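Local coordinates for protein pullulanase (Klebsiella oxytoca, PDB 2YOC) that hydrolyses the alpha-1,6-glucosidic bonds of pullulan and related branched alpha-glucans, and is exported through a type 2 secretion system, at residues 296-301 against 345-350; 303-308 against 330-335. All coordinates share one frame; numbering follows the deposited sequence.

Contact 1: residues 296-301 against 345-350; sequences FRVWAP and YRYAMT. With SO4 (sulfate ion), chain Q.
F296 and V298 on strand 293-299 look across at Y345 and Y347 on strand 344-353, and no hydrogen bond joins the two segments. The F296 side chain can be followed outward. Its CB lies 4.1 Å from Y347 OH. With chi1 at -76°, CG stands anti to the carbonyl carbon. One side of the ring then runs into the tyrosines: CD2 lies 3.9 Å from Y347 OH, which sits at the ring edge, and the next atom, CE2, comes 3.6 Å from Y345 CD2 and stands above the centre of the Y345 ring. The two planes are turned 74° apart, an edge-to-face (T-shaped) aromatic pair. Y347 is packed on both faces. V298 CG1 lies over the centre of one, 4.0 Å from the ring centroid in a CH-pi contact, and Y345 CD2 lies nearer the rim of the other. Tyrosine suits these places because its ring fills the apolar interior while its hydroxyl still finds a polar partner: Y345 OH and Y347 OH both hydrogen-bond to D366 OD2. Farther along, small A300 leaves room for the end of M349, present as selenomethionine, whose CE is 3.8 Å from A300 CB. R297 turns its CB the other way. Its guanidinium holds a sulfate, probably from the crystallisation liquor, through two fairly straight hydrogen bonds, NH1 to O3 at 2.8 Å and NH2 to O1 at 3.1 Å, while NH1 also bonds to S284 O. The axes of the short segments 296-299 and 345-350 approach to 9.8 Å and cross at -44°. Such separate strands, meeting mainly through apolar and aromatic side chains, are those of facing layers in the beta-sandwich of a carbohydrate-binding module 48 domain.

Contact 2: residues 303-308 against 330-335; sequences AQQVDV and GAWSWQ
V306 packs on the indole of W332 between two strands of the immunoglobulin-like beta-sandwich found in carbohydrate-binding module 48 domains. Strands 305-308 and 331-335 run in roughly the same direction, at 28°, but the segments share no hydrogen bond; the closest approach of their axes is 7.9 Å, and side chains fill the gap. The dense part is the W332 ring. V306 CG2 sits over the face of its five-membered ring, 3.4 Å from the centroid and almost on the normal, a CH-pi contact. This branch reaches the indole because CG1 is anti to the backbone N (chi1 -169°), leaving CG2 beside that N. A beta-branched valine thus supplies a compact methyl for the flat surface. The six-membered side of the indole reaches the backbone of 303-305: A303 O lies at its edge near CZ2, Q305 C over the face toward the rim, and Q304 O 3.8 Å from CH2, where Q304 and Q305 both face T350 in a classic beta bulge. Tryptophan suits the place because it adds to a wide apolar face a single N-H, shared by or alternating between two acceptors, A300 O and a water.

The packing is sparser toward the partly exposed residues. V308 CG2 meets W334 at CB, 3.8 Å away, the side chains crossing at about a right angle; the W334 ring stacks with H321. On another flank the bend of Q305 at chi2 (56°) turns CD back toward the indole, and NE2 beyond it lies 3.6 Å from W332 CZ3. The same NE2 also makes a weak hydrogen bond to V306 O. At the indole edge that water donates to A303 O at 2.6 Å and accepts the shared N-H of W332 NE1 in a longer bond, 3.3 Å.

From the N terminus the chain runs through 296-301, turns at once into 303-308, goes out along strand 317-326 and returns through 330-335 before reaching 345-350. Contact 2 therefore closes the shorter loop, and contact 1 closes a longer one that encloses it, so the two nest without crossing. Their strands pair in the other combination: 293-299 lies antiparallel beside 331-336, with V298 O bonded to W332 N, and 305-311 lies antiparallel beside 344-353, with T350 O bonded to Q304 N. Strand 317-326 already links these pairs, antiparallel to both 305-311 and 331-336; the contacts add side-chain packing between them, and V298 touching V306 merges both into one core.

Contact 1: residues 296-301 against 345-350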
loop_
_atom_site.group_PDB
_atom_site.type_symbol
_atom_site.label_atom_id
_atom_site.label_comp_id
_atom_site.label_asym_id
_atom_site.label_seq_id
_atom_site.Cartn_x
_atom_site.Cartn_y
_atom_site.Cartn_z
ATOM N N PHE B 296 -1.389 3.962 -63.419
ATOM C CA PHE B 296 -1.896 2.869 -62.624
ATOM C C PHE B 296 -0.685 2.277 -61.965
ATOM O O PHE B 296 0.271 1.932 -62.669
ATOM C CB PHE B 296 -2.543 1.799 -63.512
ATOM C CG PHE B 296 -3.903 2.154 -64.052
ATOM C CD1 PHE B 296 -4.034 2.833 -65.260
ATOM C CD2 PHE B 296 -5.061 1.822 -63.347
ATOM C CE1 PHE B 296 -5.294 3.178 -65.753
ATOM C CE2 PHE B 296 -6.322 2.164 -63.846
ATOM C CZ PHE B 296 -6.427 2.824 -65.050
ATOM N N ARG B 297 -0.700 2.163 -60.636
ATOM C CA ARG B 297 0.384 1.525 -59.913
ATOM C C ARG B 297 -0.102 0.663 -58.792
ATOM O O ARG B 297 -0.823 1.119 -57.873
ATOM C CB ARG B 297 1.449 2.504 -59.407
ATOM C CG ARG B 297 2.702 1.803 -58.854
ATOM C CD ARG B 297 3.774 2.766 -58.423
ATOM N NE ARG B 297 4.464 3.315 -59.592
ATOM C CZ ARG B 297 4.260 4.542 -60.056
ATOM N NH1 ARG B 297 3.409 5.355 -59.446
ATOM N NH2 ARG B 297 4.906 4.967 -61.137
ATOM N N VAL B 298 0.366 -0.592 -58.840
ATOM C CA VAL B 298 0.098 -1.592 -57.808
ATOM C C VAL B 298 1.417 -2.212 -57.293
ATOM O O VAL B 298 2.269 -2.604 -58.100
ATOM C CB VAL B 298 -0.979 -2.646 -58.251
ATOM C CG1 VAL B 298 -0.553 -3.411 -59.490
ATOM C CG2 VAL B 298 -1.346 -3.596 -57.118
ATOM N N TRP B 299 1.584 -2.284 -55.970
ATOM C CA TRP B 299 2.733 -2.970 -55.386
ATOM C C TRP B 299 2.328 -4.439 -55.301
ATOM O O TRP B 299 1.288 -4.756 -54.703
ATOM C CB TRP B 299 3.060 -2.467 -53.966
ATOM C CG TRP B 299 4.342 -3.011 -53.403
ATOM C CD1 TRP B 299 5.595 -2.873 -53.931
ATOM C CD2 TRP B 299 4.497 -3.759 -52.191
ATOM N NE1 TRP B 299 6.520 -3.498 -53.125
ATOM C CE2 TRP B 299 5.874 -4.054 -52.050
ATOM C CE3 TRP B 299 3.595 -4.249 -51.219
ATOM C CZ2 TRP B 299 6.380 -4.792 -50.966
ATOM C CZ3 TRP B 299 4.095 -4.970 -50.134
ATOM C CH2 TRP B 299 5.473 -5.225 -50.010
ATOM N N ALA B 300 3.125 -5.316 -55.934
ATOM C CA ALA B 300 2.936 -6.767 -55.993
ATOM C C ALA B 300 4.333 -7.384 -56.253
ATOM O O ALA B 300 4.616 -7.802 -57.373
ATOM C CB ALA B 300 1.948 -7.115 -57.096
ATOM N N PRO B 301 5.263 -7.347 -55.251
ATOM C CA PRO B 301 6.636 -7.825 -55.500
ATOM C C PRO B 301 6.800 -9.314 -55.798
ATOM O O PRO B 301 7.849 -9.718 -56.318
ATOM C CB PRO B 301 7.390 -7.374 -54.249
ATOM C CG PRO B 301 6.352 -7.356 -53.185
ATOM C CD PRO B 301 5.120 -6.854 -53.857
ATOM N N TYR B 345 -12.061 -0.760 -63.722
ATOM C CA TYR B 345 -10.869 -1.579 -63.862
ATOM C C TYR B 345 -10.679 -2.509 -62.699
ATOM O O TYR B 345 -11.220 -2.298 -61.597
ATOM C CB TYR B 345 -9.601 -0.691 -64.040
ATOM C CG TYR B 345 -9.142 0.007 -62.781
ATOM C CD1 TYR B 345 -9.802 1.135 -62.309
ATOM C CD2 TYR B 345 -8.025 -0.443 -62.073
ATOM C CE1 TYR B 345 -9.381 1.786 -61.152
ATOM C CE2 TYR B 345 -7.605 0.184 -60.900
ATOM C CZ TYR B 345 -8.293 1.293 -60.436
ATOM O OH TYR B 345 -7.906 1.911 -59.267
ATOM N N ARG B 346 -9.833 -3.507 -62.942
ATOM C CA ARG B 346 -9.353 -4.478 -61.979
ATOM C C ARG B 346 -7.970 -4.880 -62.468
ATOM O O ARG B 346 -7.669 -4.717 -63.653
ATOM C CB ARG B 346 -10.273 -5.703 -61.948
ATOM C CG ARG B 346 -11.636 -5.441 -61.335
ATOM C CD ARG B 346 -12.318 -6.712 -60.947
ATOM N NE ARG B 346 -12.626 -7.540 -62.108
ATOM C CZ ARG B 346 -13.812 -8.077 -62.341
ATOM N NH1 ARG B 346 -14.820 -7.862 -61.505
ATOM N NH2 ARG B 346 -13.999 -8.847 -63.402
ATOM N N TYR B 347 -7.135 -5.391 -61.574
ATOM C CA TYR B 347 -5.806 -5.883 -61.921
ATOM C C TYR B 347 -5.919 -7.364 -62.069
ATOM O O TYR B 347 -6.430 -8.017 -61.164
ATOM C CB TYR B 347 -4.769 -5.571 -60.818
ATOM C CG TYR B 347 -4.544 -4.095 -60.612
ATOM C CD1 TYR B 347 -4.086 -3.290 -61.649
ATOM C CD2 TYR B 347 -4.838 -3.489 -59.393
ATOM C CE1 TYR B 347 -3.915 -1.923 -61.479
ATOM C CE2 TYR B 347 -4.661 -2.118 -59.208
ATOM C CZ TYR B 347 -4.180 -1.343 -60.251
ATOM O OH TYR B 347 -3.983 0.003 -60.098
ATOM N N ALA B 348 -5.469 -7.904 -63.210
ATOM C CA ALA B 348 -5.467 -9.342 -63.441
ATOM C C ALA B 348 -4.114 -9.866 -62.953
ATOM O O ALA B 348 -3.063 -9.563 -63.547
ATOM C CB ALA B 348 -5.658 -9.640 -64.903
HETATM N N MSE B 349 -4.143 -10.579 -61.804
HETATM C CA MSE B 349 -2.964 -11.114 -61.146
HETATM C C MSE B 349 -2.596 -12.511 -61.629
HETATM O O MSE B 349 -3.458 -13.303 -62.025
HETATM C CB MSE B 349 -3.224 -11.226 -59.648
HETATM C CG MSE B 349 -3.748 -9.961 -58.997
HETATM SE SE MSE B 349 -2.460 -8.516 -58.981
HETATM C CE MSE B 349 -0.933 -9.459 -58.069
ATOM N N THR B 350 -1.299 -12.814 -61.538
ATOM C CA THR B 350 -0.687 -14.121 -61.738
ATOM C C THR B 350 0.302 -14.168 -60.582
ATOM O O THR B 350 1.354 -13.517 -60.643
ATOM C CB THR B 350 -0.062 -14.282 -63.091
ATOM O OG1 THR B 350 -1.093 -14.150 -64.063
ATOM C CG2 THR B 350 0.596 -15.614 -63.231
HETATM S S SO4 Q . 4.417 8.801 -61.011
HETATM O O1 SO4 Q . 4.823 7.874 -62.107
HETATM O O2 SO4 Q . 5.633 9.311 -60.318
HETATM O O3 SO4 Q . 3.545 8.113 -60.033
HETATM O O4 SO4 Q . 3.646 9.915 -61.561
#

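Contact 2: residues 303-308 against 330-335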
loop_
_atom_site.group_PDB
_atom_site.type_symbol
_atom_site.label_atom_id
_atom_site.label_comp_id
_atom_site.label_asym_id
_atom_site.label_seq_id
_atom_site.Cartn_x
_atom_site.Cartn_y
_atom_site.Cartn_z
ATOM N N ALA B 303 4.190 -11.128 -57.566
ATOM C CA ALA B 303 3.386 -11.420 -58.744
ATOM C C ALA B 303 4.260 -11.743 -59.926
ATOM O O ALA B 303 5.295 -11.097 -60.123
ATOM C CB ALA B 303 2.460 -10.269 -59.080
ATOM N N GLN B 304 3.897 -12.819 -60.637
ATOM C CA GLN B 304 4.568 -13.297 -61.830
ATOM C C GLN B 304 4.176 -12.433 -63.018
ATOM O O GLN B 304 5.003 -12.179 -63.885
ATOM C CB GLN B 304 4.236 -14.766 -62.055
ATOM C CG GLN B 304 5.177 -15.663 -61.282
ATOM C CD GLN B 304 4.808 -17.111 -61.382
ATOM O OE1 GLN B 304 4.390 -17.618 -62.442
ATOM N NE2 GLN B 304 5.025 -17.818 -60.282
ATOM N N GLN B 305 2.920 -11.948 -63.010
ATOM C CA GLN B 305 2.334 -11.044 -64.006
ATOM C C GLN B 305 1.183 -10.202 -63.398
ATOM O O GLN B 305 0.467 -10.679 -62.511
ATOM C CB GLN B 305 1.862 -11.801 -65.256
ATOM C CG GLN B 305 1.665 -10.909 -66.485
ATOM C CD GLN B 305 2.891 -10.101 -66.870
ATOM O OE1 GLN B 305 4.016 -10.633 -66.997
ATOM N NE2 GLN B 305 2.692 -8.790 -67.051
ATOM N N VAL B 306 1.051 -8.941 -63.857
ATOM C CA VAL B 306 -0.018 -8.004 -63.517
ATOM C C VAL B 306 -0.408 -7.275 -64.801
ATOM O O VAL B 306 0.479 -6.805 -65.512
ATOM C CB VAL B 306 0.337 -6.984 -62.395
ATOM C CG1 VAL B 306 -0.914 -6.235 -61.923
ATOM C CG2 VAL B 306 1.036 -7.644 -61.218
ATOM N N ASP B 307 -1.727 -7.178 -65.087
ATOM C CA ASP B 307 -2.304 -6.465 -66.249
ATOM C C ASP B 307 -3.445 -5.550 -65.765
ATOM O O ASP B 307 -4.178 -5.935 -64.848
ATOM C CB ASP B 307 -2.917 -7.446 -67.283
ATOM C CG ASP B 307 -2.001 -8.429 -68.006
ATOM O OD1 ASP B 307 -0.778 -8.420 -67.738
ATOM O OD2 ASP B 307 -2.515 -9.224 -68.831
ATOM N N VAL B 308 -3.628 -4.370 -66.379
ATOM C CA VAL B 308 -4.772 -3.525 -66.042
ATOM C C VAL B 308 -5.848 -3.991 -67.006
ATOM O O VAL B 308 -5.586 -4.094 -68.207
ATOM C CB VAL B 308 -4.558 -1.996 -66.196
ATOM C CG1 VAL B 308 -5.659 -1.215 -65.471
ATOM C CG2 VAL B 308 -3.187 -1.554 -65.712
ATOM N N GLY B 330 9.322 -3.723 -56.882
ATOM C CA GLY B 330 8.317 -4.755 -57.040
ATOM C C GLY B 330 6.936 -4.155 -57.312
ATOM O O GLY B 330 5.913 -4.844 -57.204
ATOM N N ALA B 331 6.892 -2.850 -57.665
ATOM C CA ALA B 331 5.672 -2.162 -58.045
ATOM C C ALA B 331 5.502 -2.327 -59.543
ATOM O O ALA B 331 6.501 -2.415 -60.261
ATOM C CB ALA B 331 5.765 -0.687 -57.681
ATOM N N TRP B 332 4.240 -2.413 -60.014
ATOM C CA TRP B 332 3.877 -2.559 -61.443
ATOM C C TRP B 332 3.124 -1.331 -61.879
ATOM O O TRP B 332 2.248 -0.847 -61.142
ATOM C CB TRP B 332 2.983 -3.790 -61.671
ATOM C CG TRP B 332 3.634 -5.096 -61.318
ATOM C CD1 TRP B 332 3.906 -5.569 -60.062
ATOM C CD2 TRP B 332 4.039 -6.118 -62.231
ATOM N NE1 TRP B 332 4.459 -6.828 -60.140
ATOM C CE2 TRP B 332 4.563 -7.187 -61.460
ATOM C CE3 TRP B 332 3.988 -6.250 -63.626
ATOM C CZ2 TRP B 332 5.049 -8.362 -62.040
ATOM C CZ3 TRP B 332 4.453 -7.421 -64.198
ATOM C CH2 TRP B 332 4.986 -8.457 -63.410
ATOM N N SER B 333 3.461 -0.793 -63.040
ATOM C CA SER B 333 2.736 0.392 -63.485
ATOM C C SER B 333 2.329 0.344 -64.945
ATOM O O SER B 333 2.871 -0.445 -65.723
ATOM C CB SER B 333 3.500 1.677 -63.162
ATOM O OG SER B 333 4.669 1.798 -63.953
ATOM N N TRP B 334 1.343 1.186 -65.290
ATOM C CA TRP B 334 0.836 1.346 -66.643
ATOM C C TRP B 334 0.197 2.711 -66.789
ATOM O O TRP B 334 -0.632 3.109 -65.954
ATOM C CB TRP B 334 -0.122 0.228 -67.072
ATOM C CG TRP B 334 -0.528 0.359 -68.504
ATOM C CD1 TRP B 334 0.230 0.064 -69.595
ATOM C CD2 TRP B 334 -1.724 0.971 -69.002
ATOM N NE1 TRP B 334 -0.446 0.396 -70.751
ATOM C CE2 TRP B 334 -1.640 0.973 -70.417
ATOM C CE3 TRP B 334 -2.886 1.481 -68.393
ATOM C CZ2 TRP B 334 -2.664 1.479 -71.236
ATOM C CZ3 TRP B 334 -3.903 1.988 -69.207
ATOM C CH2 TRP B 334 -3.782 1.987 -70.610
ATOM N N GLN B 335 0.631 3.444 -67.848
ATOM C CA GLN B 335 0.177 4.791 -68.158
ATOM C C GLN B 335 -0.753 4.778 -69.368
ATOM O O GLN B 335 -0.435 4.190 -70.410
ATOM C CB GLN B 335 1.376 5.748 -68.343
ATOM C CG GLN B 335 0.989 7.218 -68.591
ATOM C CD GLN B 335 1.200 8.138 -67.401
ATOM O OE1 GLN B 335 2.222 8.087 -66.700
ATOM N NE2 GLN B 335 0.256 9.055 -67.186
HETATM O O HOH W 1 6.485 -9.093 -58.909
#